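Long-range contacts in esterase (Sinorhizobium meliloti 1021, PDB 4TX1), which is an SGNH-family carbohydrate acetylesterase that hydrolyses acetyl esters and probably also acts on aryl esters: residues A[60-66]-A[74-79]; A[82-87]-A[125-131]; A[27-31]-A[196-200]. Residue numbers count along the deposited sequence, not the author numbering.

Contact 1: residues A[60-66]-A[74-79]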
# COMPACT_ATOMS: atom_id res chain seq x y z
N LEU A 60 -16.00 -3.16 13.59
CA LEU A 60 -14.72 -2.46 13.83
C LEU A 60 -14.91 -1.00 14.17
O LEU A 60 -15.46 -0.23 13.41
CB LEU A 60 -13.79 -2.56 12.57
CG LEU A 60 -12.44 -1.83 12.69
CD1 LEU A 60 -11.56 -2.58 13.70
CD2 LEU A 60 -11.70 -1.79 11.32
N ASN A 61 -14.42 -0.60 15.34
CA ASN A 61 -14.56 0.76 15.76
C ASN A 61 -13.91 1.77 14.77
O ASN A 61 -12.75 1.57 14.40
CB ASN A 61 -14.02 1.01 17.13
CG ASN A 61 -14.84 0.34 18.24
OD1 ASN A 61 -15.78 -0.42 17.97
ND2 ASN A 61 -14.37 0.45 19.48
N GLY A 62 -14.68 2.73 14.32
CA GLY A 62 -14.27 3.77 13.38
C GLY A 62 -14.37 3.38 11.89
O GLY A 62 -13.94 4.12 11.04
N ARG A 63 -14.87 2.21 11.59
CA ARG A 63 -14.89 1.77 10.23
C ARG A 63 -15.76 2.69 9.38
O ARG A 63 -16.84 2.98 9.77
CB ARG A 63 -15.43 0.35 10.13
CG ARG A 63 -15.66 -0.16 8.72
CD ARG A 63 -16.00 -1.63 8.66
NE ARG A 63 -14.86 -2.49 8.76
CZ ARG A 63 -14.86 -3.70 9.30
NH1 ARG A 63 -15.92 -4.17 9.94
NH2 ARG A 63 -13.78 -4.40 9.28
N THR A 64 -15.25 3.10 8.22
CA THR A 64 -15.96 3.90 7.26
C THR A 64 -16.45 2.99 6.13
O THR A 64 -16.05 1.81 6.03
CB THR A 64 -15.05 4.94 6.62
OG1 THR A 64 -14.15 4.25 5.70
CG2 THR A 64 -14.24 5.74 7.70
N THR A 65 -17.30 3.54 5.24
CA THR A 65 -17.77 2.75 4.17
C THR A 65 -16.62 2.40 3.22
O THR A 65 -16.38 1.22 2.92
CB THR A 65 -18.94 3.48 3.42
OG1 THR A 65 -18.46 4.71 2.88
CG2 THR A 65 -20.21 3.74 4.30
N ALA A 66 -15.88 3.38 2.76
CA ALA A 66 -14.89 3.14 1.69
C ALA A 66 -13.77 4.16 1.72
O ALA A 66 -13.19 4.55 0.66
CB ALA A 66 -15.54 3.12 0.28
N CYS A 74 -5.53 -0.29 13.09
CA CYS A 74 -6.40 -1.13 12.27
C CYS A 74 -6.61 -0.40 10.95
O CYS A 74 -6.31 0.83 10.86
CB CYS A 74 -7.75 -1.35 12.92
SG CYS A 74 -8.65 0.11 13.39
N ASP A 75 -7.14 -1.12 9.97
CA ASP A 75 -7.56 -0.52 8.68
C ASP A 75 -9.04 -0.30 8.79
O ASP A 75 -9.83 -1.25 8.78
CB ASP A 75 -7.19 -1.38 7.50
CG ASP A 75 -7.51 -0.80 6.19
OD1 ASP A 75 -8.16 0.28 6.11
OD2 ASP A 75 -6.97 -1.41 5.19
N ARG A 76 -9.41 1.00 8.85
CA ARG A 76 -10.82 1.42 9.01
C ARG A 76 -11.53 1.56 7.66
O ARG A 76 -12.69 1.92 7.61
CB ARG A 76 -10.85 2.73 9.78
CG ARG A 76 -10.65 2.51 11.28
CD ARG A 76 -10.58 3.84 12.00
NE ARG A 76 -10.77 3.64 13.43
CZ ARG A 76 -10.74 4.62 14.32
NH1 ARG A 76 -10.40 5.86 13.99
NH2 ARG A 76 -10.96 4.38 15.61
N ASN A 77 -10.84 1.32 6.55
CA ASN A 77 -11.53 1.46 5.27
C ASN A 77 -12.36 0.19 4.99
O ASN A 77 -11.87 -0.90 4.85
CB ASN A 77 -10.47 1.65 4.14
CG ASN A 77 -11.04 1.94 2.78
OD1 ASN A 77 -10.45 2.85 2.03
ND2 ASN A 77 -12.04 1.23 2.37
N GLY A 78 -13.69 0.37 5.00
CA GLY A 78 -14.53 -0.81 4.94
C GLY A 78 -14.35 -1.57 3.65
O GLY A 78 -14.35 -2.77 3.65
N ALA A 79 -14.14 -0.86 2.57
CA ALA A 79 -14.03 -1.49 1.27
C ALA A 79 -12.72 -2.23 1.10
O ALA A 79 -12.68 -3.29 0.50
CB ALA A 79 -14.19 -0.45 0.19
O HOH W 1 -12.26 -1.80 7.66
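R76 dominates this contact. Its extended side chain runs under the type II turn L60–R63, laying one face of the guanidinium over G62 CA, 3.5 Å from R76 NE, while R76 NE makes a weak hydrogen bond to N61 O (3.0 Å). A CB on G62 would run into R76 NE, and the positive phi of this third turn residue suits glycine as well. The far end of R76 forms a salt bridge with D69. L60 sits beside it, with L60 CD2 3.2 Å from D75 O and L60 CD1 4.0 Å from C74 SG; H87 of a second subunit packs onto L60 and C74 here. At the other end, A66 CB meets A79 CB at 3.8 Å, just inside the helix that starts at G78.

Between these anchors the backbones pair as a single bridge, T64 with N77: T64 N donates to R76 O (2.9 Å), and G78 N gives a weak bond to T64 O (3.0 Å). Water 1 links R63 NE (2.9 Å) to D75 O (2.7 Å), while R63 NH1 bonds G20 O. The turn lies by the probable active site, where N61 touches S22, and G62 fits the block II glycine of SGNH hydrolases, whose amide usually serves the oxyanion hole. Closed internally by R63 N to L60 O (3.1 Å), the turn is braced by R76, and backbone bonds through T64 fix the chain just past it.

Contact 2: residues A[82-87]-A[125-131]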
# COMPACT_ATOMS: atom_id res chain seq x y z
N LEU A 82 -13.04 -5.49 3.22
CA LEU A 82 -14.18 -6.43 3.11
C LEU A 82 -13.87 -7.73 2.35
O LEU A 82 -14.23 -8.78 2.82
CB LEU A 82 -15.36 -5.73 2.44
CG LEU A 82 -16.60 -6.59 2.18
CD1 LEU A 82 -17.19 -7.08 3.49
CD2 LEU A 82 -17.63 -5.81 1.38
N PRO A 83 -13.09 -7.67 1.20
CA PRO A 83 -12.79 -8.94 0.54
C PRO A 83 -12.18 -10.01 1.43
O PRO A 83 -12.56 -11.17 1.34
CB PRO A 83 -11.88 -8.53 -0.61
CG PRO A 83 -12.25 -7.14 -0.92
CD PRO A 83 -12.52 -6.53 0.48
N THR A 84 -11.24 -9.64 2.29
CA THR A 84 -10.61 -10.54 3.21
C THR A 84 -11.61 -11.10 4.22
O THR A 84 -11.60 -12.33 4.48
CB THR A 84 -9.51 -9.83 3.97
OG1 THR A 84 -8.52 -9.40 2.98
CG2 THR A 84 -8.84 -10.73 5.01
N VAL A 85 -12.56 -10.28 4.67
CA VAL A 85 -13.64 -10.74 5.56
C VAL A 85 -14.61 -11.70 4.86
O VAL A 85 -14.94 -12.78 5.37
CB VAL A 85 -14.32 -9.54 6.18
CG1 VAL A 85 -15.48 -9.95 7.11
CG2 VAL A 85 -13.27 -8.78 7.02
N LEU A 86 -14.98 -11.36 3.63
CA LEU A 86 -15.88 -12.25 2.85
C LEU A 86 -15.22 -13.62 2.66
O LEU A 86 -15.81 -14.69 2.81
CB LEU A 86 -16.16 -11.62 1.53
CG LEU A 86 -17.02 -10.37 1.49
CD1 LEU A 86 -17.09 -9.77 0.08
CD2 LEU A 86 -18.47 -10.52 2.07
N HIS A 87 -13.96 -13.58 2.36
CA HIS A 87 -13.23 -14.77 2.05
C HIS A 87 -13.05 -15.68 3.25
O HIS A 87 -13.09 -16.89 3.12
CB HIS A 87 -11.85 -14.43 1.40
CG HIS A 87 -11.40 -15.41 0.35
ND1 HIS A 87 -11.92 -15.43 -0.95
CD2 HIS A 87 -10.42 -16.33 0.40
CE1 HIS A 87 -11.28 -16.38 -1.63
NE2 HIS A 87 -10.37 -16.93 -0.85
N LEU A 125 -18.52 -5.20 -4.18
CA LEU A 125 -17.48 -6.11 -3.70
C LEU A 125 -18.06 -7.46 -3.37
O LEU A 125 -17.42 -8.50 -3.60
CB LEU A 125 -16.69 -5.50 -2.50
CG LEU A 125 -15.78 -4.35 -2.94
CD1 LEU A 125 -15.33 -3.64 -1.63
CD2 LEU A 125 -14.56 -4.86 -3.74
N VAL A 126 -19.27 -7.51 -2.79
CA VAL A 126 -19.90 -8.76 -2.46
C VAL A 126 -20.27 -9.49 -3.80
O VAL A 126 -19.98 -10.72 -3.95
CB VAL A 126 -21.17 -8.58 -1.60
CG1 VAL A 126 -21.85 -9.92 -1.42
CG2 VAL A 126 -20.79 -7.98 -0.22
N ARG A 127 -20.88 -8.74 -4.69
CA ARG A 127 -21.43 -9.32 -5.88
C ARG A 127 -20.36 -9.82 -6.80
O ARG A 127 -20.60 -10.69 -7.60
CB ARG A 127 -22.30 -8.31 -6.55
CG ARG A 127 -23.46 -7.91 -5.67
CD ARG A 127 -24.74 -8.25 -6.32
NE ARG A 127 -25.91 -8.25 -5.47
CZ ARG A 127 -26.85 -7.34 -5.56
NH1 ARG A 127 -26.70 -6.33 -6.36
NH2 ARG A 127 -27.92 -7.44 -4.83
N ARG A 128 -19.18 -9.26 -6.70
CA ARG A 128 -18.05 -9.69 -7.56
C ARG A 128 -16.98 -10.49 -6.90
O ARG A 128 -15.96 -10.70 -7.54
CB ARG A 128 -17.41 -8.51 -8.25
CG ARG A 128 -18.37 -7.60 -9.05
CD ARG A 128 -19.08 -8.36 -10.14
NE ARG A 128 -18.45 -8.29 -11.49
CZ ARG A 128 -18.47 -9.28 -12.43
NH1 ARG A 128 -19.00 -10.49 -12.13
NH2 ARG A 128 -17.82 -9.12 -13.63
N HIS A 129 -17.17 -10.87 -5.65
CA HIS A 129 -16.16 -11.57 -4.91
C HIS A 129 -15.83 -12.90 -5.53
O HIS A 129 -16.77 -13.63 -5.92
CB HIS A 129 -16.58 -11.76 -3.42
CG HIS A 129 -15.44 -12.24 -2.58
ND1 HIS A 129 -14.43 -11.39 -2.18
CD2 HIS A 129 -15.06 -13.48 -2.19
CE1 HIS A 129 -13.49 -12.09 -1.56
NE2 HIS A 129 -13.83 -13.37 -1.58
N ASP A 130 -14.56 -13.27 -5.57
CA ASP A 130 -14.11 -14.59 -6.04
C ASP A 130 -14.07 -15.57 -4.89
O ASP A 130 -13.09 -15.74 -4.19
CB ASP A 130 -12.75 -14.48 -6.74
CG ASP A 130 -12.36 -15.76 -7.47
OD1 ASP A 130 -13.28 -16.48 -7.96
OD2 ASP A 130 -11.15 -16.02 -7.57
N TRP A 131 -15.21 -16.22 -4.69
CA TRP A 131 -15.43 -17.02 -3.52
C TRP A 131 -14.43 -18.21 -3.43
O TRP A 131 -13.97 -18.66 -4.45
CB TRP A 131 -16.89 -17.51 -3.50
CG TRP A 131 -17.85 -16.41 -3.50
CD1 TRP A 131 -18.63 -16.01 -4.52
CD2 TRP A 131 -18.15 -15.56 -2.41
NE1 TRP A 131 -19.39 -14.94 -4.16
CE2 TRP A 131 -19.12 -14.65 -2.85
CE3 TRP A 131 -17.71 -15.48 -1.10
CZ2 TRP A 131 -19.63 -13.64 -2.05
CZ3 TRP A 131 -18.22 -14.48 -0.30
CH2 TRP A 131 -19.21 -13.60 -0.77
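L86 sits at the middle of this contact: in an mt rotamer it points from helix 78-89 at the end of helix 112-127, with L86 CD1 reaching V126 CA (3.9 Å) and V126 CG2 (4.1 Å). The imidazole of H129 lies flat against its base, so that L86 CB stands over the ring face, 4.0 Å from the centroid and only 6° off the normal, a clean CH-pi contact. One turn earlier L82, tp, sends L82 CD2 to L125 CB (4.0 Å) and to V126 CG2 (4.2 Å). L125, mt, brings L125 CD2 to 4.3 Å from P83 CG.

The two helices flank strand 94-98 in sequence and lie on the same face of the parallel sheet of this SGNH α/β/α fold: L82 and V126 both rest on F97, L86 and V126 both on I95. Helix 112-127 belongs to the crossover from strand 94-98 to strand 140-145.

Past the end of that helix the histidines meet. H87 has an off-rotamer chi1 of -145°, which swings its ring across to H129, itself t, and H87 ND1 and H129 NE2 share a hydrogen bond of 2.9 Å; the planes are 61° apart, rim to rim. H87 CE1 also sits 3.2 Å from D130 O. W131 leaves the backbone pointing away, yet with chi1 m its six-membered ring folds back, W131 CZ3 coming within 4.0 Å of L86 CB. Outside the two segments, the D130 carboxylate pairs with R128 of a neighbouring subunit in a salt bridge.

Contact 3: residues A[27-31]-A[196-200]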
# COMPACT_ATOMS: atom_id res chain seq x y z
N TYR A 27 -20.17 -0.57 21.37
CA TYR A 27 -19.54 0.47 22.17
C TYR A 27 -20.43 1.06 23.27
O TYR A 27 -21.45 1.61 23.00
CB TYR A 27 -18.95 1.60 21.30
CG TYR A 27 -17.99 2.47 22.05
CD1 TYR A 27 -16.65 2.22 22.04
CD2 TYR A 27 -18.41 3.56 22.77
CE1 TYR A 27 -15.77 2.97 22.77
CE2 TYR A 27 -17.53 4.33 23.49
CZ TYR A 27 -16.21 4.03 23.49
OH TYR A 27 -15.30 4.75 24.17
N ASP A 28 -19.98 0.94 24.50
CA ASP A 28 -20.73 1.45 25.71
C ASP A 28 -20.09 2.79 26.06
O ASP A 28 -18.97 2.89 26.64
CB ASP A 28 -20.52 0.48 26.87
CG ASP A 28 -20.97 1.09 28.20
OD1 ASP A 28 -21.83 1.99 28.17
OD2 ASP A 28 -20.39 0.68 29.22
N ALA A 29 -20.78 3.83 25.73
CA ALA A 29 -20.38 5.20 25.96
C ALA A 29 -20.32 5.58 27.46
O ALA A 29 -19.62 6.53 27.80
CB ALA A 29 -21.33 6.12 25.21
N THR A 30 -21.05 4.88 28.28
CA THR A 30 -21.11 5.24 29.74
C THR A 30 -19.86 4.78 30.41
O THR A 30 -19.21 5.61 31.03
CB THR A 30 -22.33 4.66 30.49
OG1 THR A 30 -23.54 5.22 29.93
CG2 THR A 30 -22.25 4.92 32.10
N GLY A 31 -19.46 3.53 30.15
CA GLY A 31 -18.25 2.91 30.71
C GLY A 31 -16.99 2.96 29.81
O GLY A 31 -15.92 2.57 30.25
N THR A 196 -27.27 7.77 21.78
CA THR A 196 -27.19 8.38 23.08
C THR A 196 -26.59 9.78 23.04
O THR A 196 -25.55 10.04 22.44
CB THR A 196 -26.47 7.51 24.11
OG1 THR A 196 -26.25 8.32 25.29
CG2 THR A 196 -25.11 7.06 23.59
N PRO A 197 -27.21 10.76 23.71
CA PRO A 197 -26.59 12.06 23.79
C PRO A 197 -25.31 12.21 24.64
O PRO A 197 -24.72 13.26 24.61
CB PRO A 197 -27.72 13.00 24.35
CG PRO A 197 -28.57 12.05 25.03
CD PRO A 197 -28.56 10.70 24.35
N ILE A 198 -24.91 11.18 25.33
CA ILE A 198 -23.61 11.11 26.05
C ILE A 198 -22.47 11.47 25.03
O ILE A 198 -21.52 12.18 25.34
CB ILE A 198 -23.40 9.73 26.64
CG1 ILE A 198 -24.41 9.50 27.78
CG2 ILE A 198 -22.01 9.58 27.20
CD1 ILE A 198 -24.46 8.08 28.36
N ASP A 199 -22.65 11.02 23.78
CA ASP A 199 -21.67 11.34 22.73
C ASP A 199 -22.20 11.55 21.33
O ASP A 199 -21.41 11.87 20.41
CB ASP A 199 -20.51 10.33 22.72
CG ASP A 199 -20.88 8.93 22.26
OD1 ASP A 199 -21.89 8.73 21.52
OD2 ASP A 199 -20.11 7.96 22.64
N GLY A 200 -23.49 11.37 21.14
CA GLY A 200 -24.17 11.70 19.90
C GLY A 200 -24.22 10.61 18.84
O GLY A 200 -24.97 10.72 17.84
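D199 opens the DxxH sequence that marks block V of SGNH hydrolases, and with H202 and S22 it has the geometry of a Ser-His-Asp triad, so this contact probably forms part of the wall of the active site. The turn after strand 27-28 leans on that acidic residue: A29 CB lies 3.4 Å from D199 OD2, 4.0 Å from I198 CG2 and 4.2 Å from T196 CG2, so one methyl group fits among three side chains. Further out, T30 OG1 approaches I198 CD1 at 3.4 Å, on the protein surface.

Each side is shaped by its own local bonds. D28 OD1 accepts from T30 N (3.0 Å) in an Asx turn, and the D28 carboxylate also takes weak bonds from G31 N. Opposite, T196 OG1 accepts from I198 N (3.2 Å) in an ST turn, and G200 N bonds T196 O at 2.8 Å. The acid's own polar partners lie on its own loop: D199 OD2 bonds H202 ND1, and D199 OD1 bonds the amide of V201. Y27, on the strand just before the turn, stacks its ring on H202.

No hydrogen bond crosses between the two segments. Small and largely apolar, the contact puts a methyl group against D199 OD2 and adds no polar partner to compete with H202 for the carboxylate.

How the contacts relate
Contact 1 is the most buried of the three; contact 2 is partly buried beside the sheet, and contact 3 straddles the probable catalytic acid and open surface. Contacts 1 and 2 share helix 78-89, the first at its start and the second further along, and they touch where A79 O meets L125 CD1 (3.4 Å); both also face a second subunit. Contact 3 joins contact 1 through N61 ND2 and Y27 CD1 (3.9 Å) near the probable triad, but stays about 18 Å from contact 2 at the nearest atoms. Main-chain bonding marks contact 1, side-chain packing with one histidine pair contact 2, and van der Waals touch alone contact 3.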